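PDB 4UAS: protein CbbY from Rhodobacter sphaeroides, which dephosphorylates xylulose-1,5-bisphosphate, a potent inhibitor that Rubisco itself produces, with high selectivity and with magnesium as cofactor. Local coordinates for residues Ala92-Ile97 with Asp212-Leu217; Ala102-Ala107 with Gly218-Leu223. All coordinates share one frame; numbering follows the deposited sequence.

Contact 1: Ala92-Ile97 with Asp212-Leu217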
ATOM      1  N   ALA A  92       0.204   1.029  14.140  1.00 12.65           N
ATOM      2  CA  ALA A  92       1.465   1.807  14.241  1.00 14.23           C
ATOM      3  C   ALA A  92       2.198   1.776  12.928  1.00 11.38           C
ATOM      4  O   ALA A  92       2.072   0.840  12.143  1.00 12.23           O
ATOM      5  CB  ALA A  92       2.382   1.205  15.295  1.00 19.89           C
ATOM      6  N   LEU A  93       3.050   2.778  12.710  1.00 11.19           N
ATOM      7  CA  LEU A  93       3.996   2.665  11.579  1.00 10.42           C
ATOM      8  C   LEU A  93       4.959   1.522  11.757  1.00  9.88           C
ATOM      9  O   LEU A  93       5.359   1.183  12.884  1.00 11.53           O
ATOM     10  CB  LEU A  93       4.803   3.957  11.418  1.00 10.98           C
ATOM     11  CG  LEU A  93       3.981   5.205  11.144  1.00 13.15           C
ATOM     12  CD1 LEU A  93       4.832   6.450  11.296  1.00 15.56           C
ATOM     13  CD2 LEU A  93       3.391   5.108   9.722  1.00 13.81           C
ATOM     14  N   ARG A  94       5.405   0.903  10.667  1.00  8.94           N
ATOM     15  CA  ARG A  94       6.448  -0.091  10.728  1.00  8.93           C
ATOM     16  C   ARG A  94       7.746   0.538  11.267  1.00  9.02           C
ATOM     17  O   ARG A  94       8.036   1.716  11.025  1.00  9.83           O
ATOM     18  CB  ARG A  94       6.679  -0.729   9.378  1.00  9.05           C
ATOM     19  CG  ARG A  94       5.524  -1.647   8.959  1.00  8.66           C
ATOM     20  CD  ARG A  94       5.894  -2.529   7.754  1.00  8.41           C
ATOM     21  NE  ARG A  94       6.964  -3.466   8.091  1.00  9.04           N
ATOM     22  CZ  ARG A  94       7.656  -4.143   7.208  1.00  8.37           C
ATOM     23  NH1 ARG A  94       7.379  -4.070   5.905  1.00  9.11           N
ATOM     24  NH2 ARG A  94       8.698  -4.894   7.625  1.00  9.39           N
ATOM     25  N   PRO A  95       8.561  -0.257  11.954  1.00  9.51           N
ATOM     26  CA  PRO A  95       9.836   0.247  12.409  1.00 11.19           C
ATOM     27  C   PRO A  95      10.660   0.880  11.301  1.00 10.88           C
ATOM     28  O   PRO A  95      10.749   0.355  10.178  1.00 10.62           O
ATOM     29  CB  PRO A  95      10.548  -0.939  13.000  1.00 12.79           C
ATOM     30  CG  PRO A  95       9.452  -1.890  13.374  1.00 14.64           C
ATOM     31  CD  PRO A  95       8.347  -1.640  12.406  1.00 11.52           C
ATOM     32  N   GLY A  96      11.282   2.016  11.612  1.00 11.38           N
ATOM     33  CA  GLY A  96      12.150   2.706  10.698  1.00 11.33           C
ATOM     34  C   GLY A  96      11.482   3.768   9.807  1.00 10.90           C
ATOM     35  O   GLY A  96      12.150   4.587   9.214  1.00 11.97           O
ATOM     36  N   ILE A  97      10.171   3.654   9.617  1.00 10.22           N
ATOM     37  CA  ILE A  97       9.484   4.508   8.660  1.00 10.15           C
ATOM     38  C   ILE A  97       9.402   5.982   9.108  1.00 10.61           C
ATOM     39  O   ILE A  97       9.781   6.898   8.359  1.00 11.14           O
ATOM     40  CB  ILE A  97       8.057   3.945   8.387  1.00  9.68           C
ATOM     41  CG1 ILE A  97       8.057   2.597   7.619  1.00 10.08           C
ATOM     42  CG2 ILE A  97       7.179   4.994   7.711  1.00 10.58           C
ATOM     43  CD1 ILE A  97       8.633   2.724   6.228  1.00  9.68           C
ATOM     44  N   ASP A 212      14.837  -7.386   6.615  1.00  8.54           N
ATOM     45  CA  ASP A 212      13.874  -7.830   7.576  1.00  8.39           C
ATOM     46  C   ASP A 212      13.062  -6.731   8.206  1.00  8.86           C
ATOM     47  O   ASP A 212      11.934  -6.945   8.670  1.00 10.38           O
ATOM     48  CB  ASP A 212      14.567  -8.652   8.691  1.00 10.43           C
ATOM     49  CG  ASP A 212      15.081 -10.018   8.261  1.00 10.32           C
ATOM     50  OD1 ASP A 212      14.658 -10.519   7.219  1.00 12.55           O
ATOM     51  OD2 ASP A 212      15.918 -10.580   9.016  1.00 12.49           O
ATOM     52  N   SER A 213      13.613  -5.513   8.242  1.00  8.93           N
ATOM     53  CA  SER A 213      12.959  -4.361   8.798  1.00  9.02           C
ATOM     54  C   SER A 213      13.463  -3.109   8.108  1.00  8.68           C
ATOM     55  O   SER A 213      14.649  -3.019   7.841  1.00  9.92           O
ATOM     56  CB  SER A 213      13.315  -4.216  10.284  1.00 10.19           C
ATOM     57  OG  SER A 213      12.760  -3.025  10.842  1.00 11.29           O
ATOM     58  N   PHE A 214      12.576  -2.132   7.863  1.00  9.49           N
ATOM     59  CA  PHE A 214      13.034  -0.826   7.388  1.00  9.70           C
ATOM     60  C   PHE A 214      13.948  -0.093   8.403  1.00 10.94           C
ATOM     61  O   PHE A 214      14.652   0.832   8.021  1.00 12.40           O
ATOM     62  CB  PHE A 214      11.919   0.062   6.896  1.00  9.60           C
ATOM     63  CG  PHE A 214      11.209  -0.504   5.670  1.00  9.32           C
ATOM     64  CD1 PHE A 214      11.863  -0.621   4.467  1.00  9.68           C
ATOM     65  CD2 PHE A 214       9.870  -0.845   5.724  1.00  9.10           C
ATOM     66  CE1 PHE A 214      11.204  -1.042   3.357  1.00  9.77           C
ATOM     67  CE2 PHE A 214       9.209  -1.278   4.601  1.00  8.85           C
ATOM     68  CZ  PHE A 214       9.881  -1.435   3.397  1.00  8.92           C
ATOM     69  N   ALA A 215      13.961  -0.517   9.662  1.00 11.79           N
ATOM     70  CA  ALA A 215      14.876   0.054  10.675  1.00 13.27           C
ATOM     71  C   ALA A 215      16.280  -0.340  10.317  1.00 14.57           C
ATOM     72  O   ALA A 215      17.173   0.281  10.900  1.00 19.35           O
ATOM     73  CB  ALA A 215      14.500  -0.403  12.056  1.00 15.77           C
ATOM     74  N   GLU A 216      16.521  -1.296   9.410  1.00 12.08           N
ATOM     75  CA  GLU A 216      17.859  -1.708   8.988  1.00 12.64           C
ATOM     76  C   GLU A 216      18.366  -0.868   7.847  1.00 13.38           C
ATOM     77  O   GLU A 216      19.451  -1.112   7.329  1.00 15.99           O
ATOM     78  CB  GLU A 216      17.881  -3.159   8.633  1.00 12.01           C
ATOM     79  CG  GLU A 216      17.517  -4.060   9.783  1.00 12.17           C
ATOM     80  CD  GLU A 216      17.200  -5.522   9.420  1.00 15.55           C
ATOM     81  OE1 GLU A 216      16.871  -5.862   8.306  1.00 17.86           O
ATOM     82  OE2 GLU A 216      17.063  -6.324  10.328  1.00 21.56           O
ATOM     83  N   LEU A 217      17.584   0.105   7.375  1.00 12.94           N
ATOM     84  CA  LEU A 217      18.038   0.926   6.240  1.00 14.63           C
ATOM     85  C   LEU A 217      19.343   1.634   6.530  1.00 14.98           C
ATOM     86  O   LEU A 217      20.160   1.755   5.625  1.00 18.55           O
ATOM     87  CB  LEU A 217      16.994   1.943   5.902  1.00 15.86           C
ATOM     88  CG  LEU A 217      16.009   1.421   4.910  1.00 21.42           C
ATOM     89  CD1 LEU A 217      14.852   2.390   4.756  1.00 25.05           C
ATOM     90  CD2 LEU A 217      16.685   1.246   3.537  1.00 24.71           C
TER
HETATM   91  O   HOH W   1      10.054  -2.078   9.119  1.00 10.72           O
HETATM   92  O   HOH W   2      14.682   3.615   8.409  1.00 26.45           O
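Gly96, the N-cap residue of helix 97-107, lies against the 3-10 turn at 214-216, its CA 3.8 Å from the CA of Ala215. A CB on Gly96 would clash with the backbone of Phe214 and Ala215 and press on the carbonyl before it (phi 91°), so glycine suits both the turn and the contact. Two waters join the backbones here: one donates to Pro95 O and accepts from Phe214 N, the other donates to Gly96 O and Phe214 O. This is the edge of the catalytic site of a HAD-type phosphatase: the Phe214 side chain lies about 7 Å from that of Asp8, the probable nucleophile. The Phe214 ring, nonpolar and large enough to fill a buried place, lies beside Ile97, with CD2 3.8 Å from Ile97 CD1. Arg94 crosses the same ring obliquely, planes 53° apart, bringing NH1 to 3.6 Å from Phe214 CE2. NH1 is hydrogen-bonded to Gly11 O and Ser194 O, which fix the guanidinium near magnesium ligand Asp176. Farther along the loop, Pro95 CB meets Ser213 OG at 3.7 Å and Ala215 CB at 4.1 Å. Ser213 OG, anti to its backbone N (chi1 176°), accepts from Ala215 N at 3.0 Å, an ST turn.

Contact 2: Ala102-Ala107 with Gly218-Leu223; sequences AEAKRA and GGLAGL
In the Rossmann-like core of this HAD-family phosphatase, the second half of helix 97-107 packs against the short 3-10 turn at 220-223, which follows strand 209-210 in the chain, well away from the annotated sites. Leu220 and Glu103 carry the contact, reaching toward each other tip to tip. With CG anti to its backbone N (chi1 -166°) and the chain extended beyond it, Glu103 projects from the helix far enough to set its carboxylate beside the backbone N-H of Leu220. Both oxygens receive Leu220 N in weak hydrogen bonds of 3.3 Å; the one to OE2 is nearly straight at 174°, the one to OE1 well bent at 128°. A negative carboxylate would be expected to suit this place near the backbone N-H groups of Leu220 and Ala221. Gly219 lets Glu103 OE1 come to 3.3 Å from its CA, and its backbone angles would jam a side chain against the preceding carbonyl. Leu220 meets the nonpolar part of the helix with its two methyls: Leu220 CD1 lies 3.7 Å from Ala107 CB, while Leu220 CD2 reaches Ala104 CB at 4.2 Å. Small alanines leave room for this branched side chain, which also touches Leu100, Ile109 and Ile5. Ala104 touches Ile5 too, which puts helix and turn against the same central strand, 4-7. One water extends the polar side, donating to Glu103 OE2 at 2.9 Å and accepting from Ala221 N at 3.0 Å.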
ATOM      1  N   ALA A 102      11.434  11.572   8.642  1.00 14.99           N
ATOM      2  CA  ALA A 102      11.951  12.799   9.309  1.00 17.51           C
ATOM      3  C   ALA A 102      13.283  13.177   8.772  1.00 17.15           C
ATOM      4  O   ALA A 102      13.526  14.375   8.557  1.00 19.07           O
ATOM      5  CB  ALA A 102      12.031  12.545  10.777  1.00 18.17           C
ATOM      6  N   GLU A 103      14.184  12.235   8.548  1.00 16.28           N
ATOM      7  CA  GLU A 103      15.475  12.498   7.972  1.00 15.56           C
ATOM      8  C   GLU A 103      15.344  13.076   6.556  1.00 15.30           C
ATOM      9  O   GLU A 103      16.069  14.001   6.188  1.00 17.16           O
ATOM     10  CB  GLU A 103      16.309  11.255   7.925  1.00 17.32           C
ATOM     11  CG  GLU A 103      17.757  11.515   7.646  1.00 21.60           C
ATOM     12  CD  GLU A 103      18.595  10.247   7.524  1.00 27.83           C
ATOM     13  OE1 GLU A 103      18.037   9.159   7.761  1.00 34.01           O
ATOM     14  OE2 GLU A 103      19.802  10.336   7.177  1.00 32.14           O
ATOM     15  N   ALA A 104      14.446  12.506   5.766  1.00 14.20           N
ATOM     16  CA  ALA A 104      14.201  12.980   4.426  1.00 15.14           C
ATOM     17  C   ALA A 104      13.719  14.426   4.414  1.00 16.85           C
ATOM     18  O   ALA A 104      14.206  15.252   3.634  1.00 16.71           O
ATOM     19  CB  ALA A 104      13.230  12.075   3.728  1.00 13.37           C
ATOM     20  N   LYS A 105      12.822  14.756   5.310  1.00 16.06           N
ATOM     21  CA  LYS A 105      12.325  16.107   5.373  1.00 19.35           C
ATOM     22  C   LYS A 105      13.440  17.076   5.782  1.00 18.14           C
ATOM     23  O   LYS A 105      13.585  18.165   5.203  1.00 19.97           O
ATOM     24  CB  LYS A 105      11.177  16.188   6.331  1.00 19.59           C
ATOM     25  CG  LYS A 105       9.912  15.629   5.725  1.00 21.48           C
ATOM     26  CD  LYS A 105       8.710  15.613   6.651  1.00 21.98           C
ATOM     27  CE  LYS A 105       7.428  15.075   6.000  1.00 22.28           C
ATOM     28  NZ  LYS A 105       6.915  16.042   5.008  1.00 28.39           N
ATOM     29  N   ARG A 106      14.295  16.671   6.697  1.00 18.62           N
ATOM     30  CA  ARG A 106      15.444  17.544   7.049  1.00 20.52           C
ATOM     31  C   ARG A 106      16.388  17.780   5.862  1.00 21.62           C
ATOM     32  O   ARG A 106      16.982  18.896   5.758  1.00 23.39           O
ATOM     33  CB  ARG A 106      16.276  16.956   8.183  1.00 21.30           C
ATOM     34  CG  ARG A 106      15.560  16.949   9.532  1.00 24.40           C
ATOM     35  CD  ARG A 106      16.569  16.646  10.659  1.00 27.80           C
ATOM     36  NE  ARG A 106      17.023  15.246  10.681  1.00 30.38           N
ATOM     37  CZ  ARG A 106      16.359  14.197  11.211  1.00 31.27           C
ATOM     38  NH1 ARG A 106      15.196  14.352  11.801  1.00 35.20           N
ATOM     39  NH2 ARG A 106      16.889  12.995  11.167  1.00 34.34           N
ATOM     40  N   ALA A 107      16.526  16.804   4.990  1.00 19.16           N
ATOM     41  CA  ALA A 107      17.345  16.892   3.806  1.00 18.91           C
ATOM     42  C   ALA A 107      16.671  17.516   2.609  1.00 18.55           C
ATOM     43  O   ALA A 107      17.326  17.685   1.575  1.00 22.05           O
ATOM     44  CB  ALA A 107      17.905  15.531   3.446  1.00 21.76           C
ATOM     45  N   GLY A 218      19.459   2.160   7.776  1.00 15.46           N
ATOM     46  CA  GLY A 218      20.666   2.881   8.118  1.00 22.44           C
ATOM     47  C   GLY A 218      20.700   4.296   7.575  1.00 21.47           C
ATOM     48  O   GLY A 218      21.782   4.882   7.315  1.00 29.76           O
ATOM     49  N   GLY A 219      19.527   4.878   7.461  1.00 21.64           N
ATOM     50  CA  GLY A 219      19.467   6.292   7.055  1.00 24.47           C
ATOM     51  C   GLY A 219      19.404   6.472   5.547  1.00 23.48           C
ATOM     52  O   GLY A 219      19.323   5.518   4.727  1.00 20.95           O
ATOM     53  N   LEU A 220      19.455   7.738   5.134  1.00 22.32           N
ATOM     54  CA  LEU A 220      19.322   8.059   3.719  1.00 18.31           C
ATOM     55  C   LEU A 220      20.414   7.424   2.895  1.00 16.71           C
ATOM     56  O   LEU A 220      20.188   7.033   1.763  1.00 18.22           O
ATOM     57  CB  LEU A 220      19.311   9.593   3.511  1.00 20.72           C
ATOM     58  CG  LEU A 220      18.049  10.348   3.973  1.00 20.75           C
ATOM     59  CD1 LEU A 220      18.279  11.896   3.924  1.00 19.36           C
ATOM     60  CD2 LEU A 220      16.802   9.971   3.182  1.00 21.27           C
ATOM     61  N   ALA A 221      21.648   7.281   3.467  1.00 19.78           N
ATOM     62  CA  ALA A 221      22.729   6.641   2.689  1.00 20.03           C
ATOM     63  C   ALA A 221      22.412   5.216   2.326  1.00 15.39           C
ATOM     64  O   ALA A 221      22.902   4.687   1.333  1.00 18.35           O
ATOM     65  CB  ALA A 221      24.086   6.710   3.389  1.00 22.93           C
ATOM     66  N   GLY A 222      21.548   4.575   3.154  1.00 15.72           N
ATOM     67  CA  GLY A 222      21.077   3.231   2.867  1.00 14.89           C
ATOM     68  C   GLY A 222      20.202   3.119   1.664  1.00 14.23           C
ATOM     69  O   GLY A 222      19.941   2.011   1.195  1.00 15.78           O
ATOM     70  N   LEU A 223      19.745   4.250   1.144  1.00 13.97           N
ATOM     71  CA  LEU A 223      18.986   4.326  -0.095  1.00 13.80           C
ATOM     72  C   LEU A 223      19.815   4.493  -1.327  1.00 17.56           C
ATOM     73  O   LEU A 223      19.272   4.431  -2.435  1.00 20.91           O
ATOM     74  CB  LEU A 223      17.937   5.460  -0.034  1.00 14.46           C
ATOM     75  CG  LEU A 223      16.959   5.407   1.108  1.00 17.64           C
ATOM     76  CD1 LEU A 223      16.132   6.653   1.125  1.00 21.48           C
ATOM     77  CD2 LEU A 223      16.077   4.159   1.004  1.00 17.67           C
TER
HETATM   78  O   HOH W   3      21.937   8.795   6.002  1.00 71.34           O

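How the contacts relate
Following the chain from the N terminus, 92-97 leads into helix 97-107, whose later part is 102-107. The chain then runs through strands 110-114, 140-142, 171-175 and 190-193 to edge strand 209-210 before 212-217 closes contact 1, and 218-223 closes contact 2 directly after it. The two long loops therefore cross rather than nest. Along the helix and the returning segment the pairings run in the same direction: contact 1 holds the helix start nearer the magnesium site, contact 2 its far end. Centres 13 Å apart, they meet where Leu217 CD2 packs 3.9 Å from Leu223 CD2, and Leu100 of the helix touches Leu217, Leu220 and Leu223.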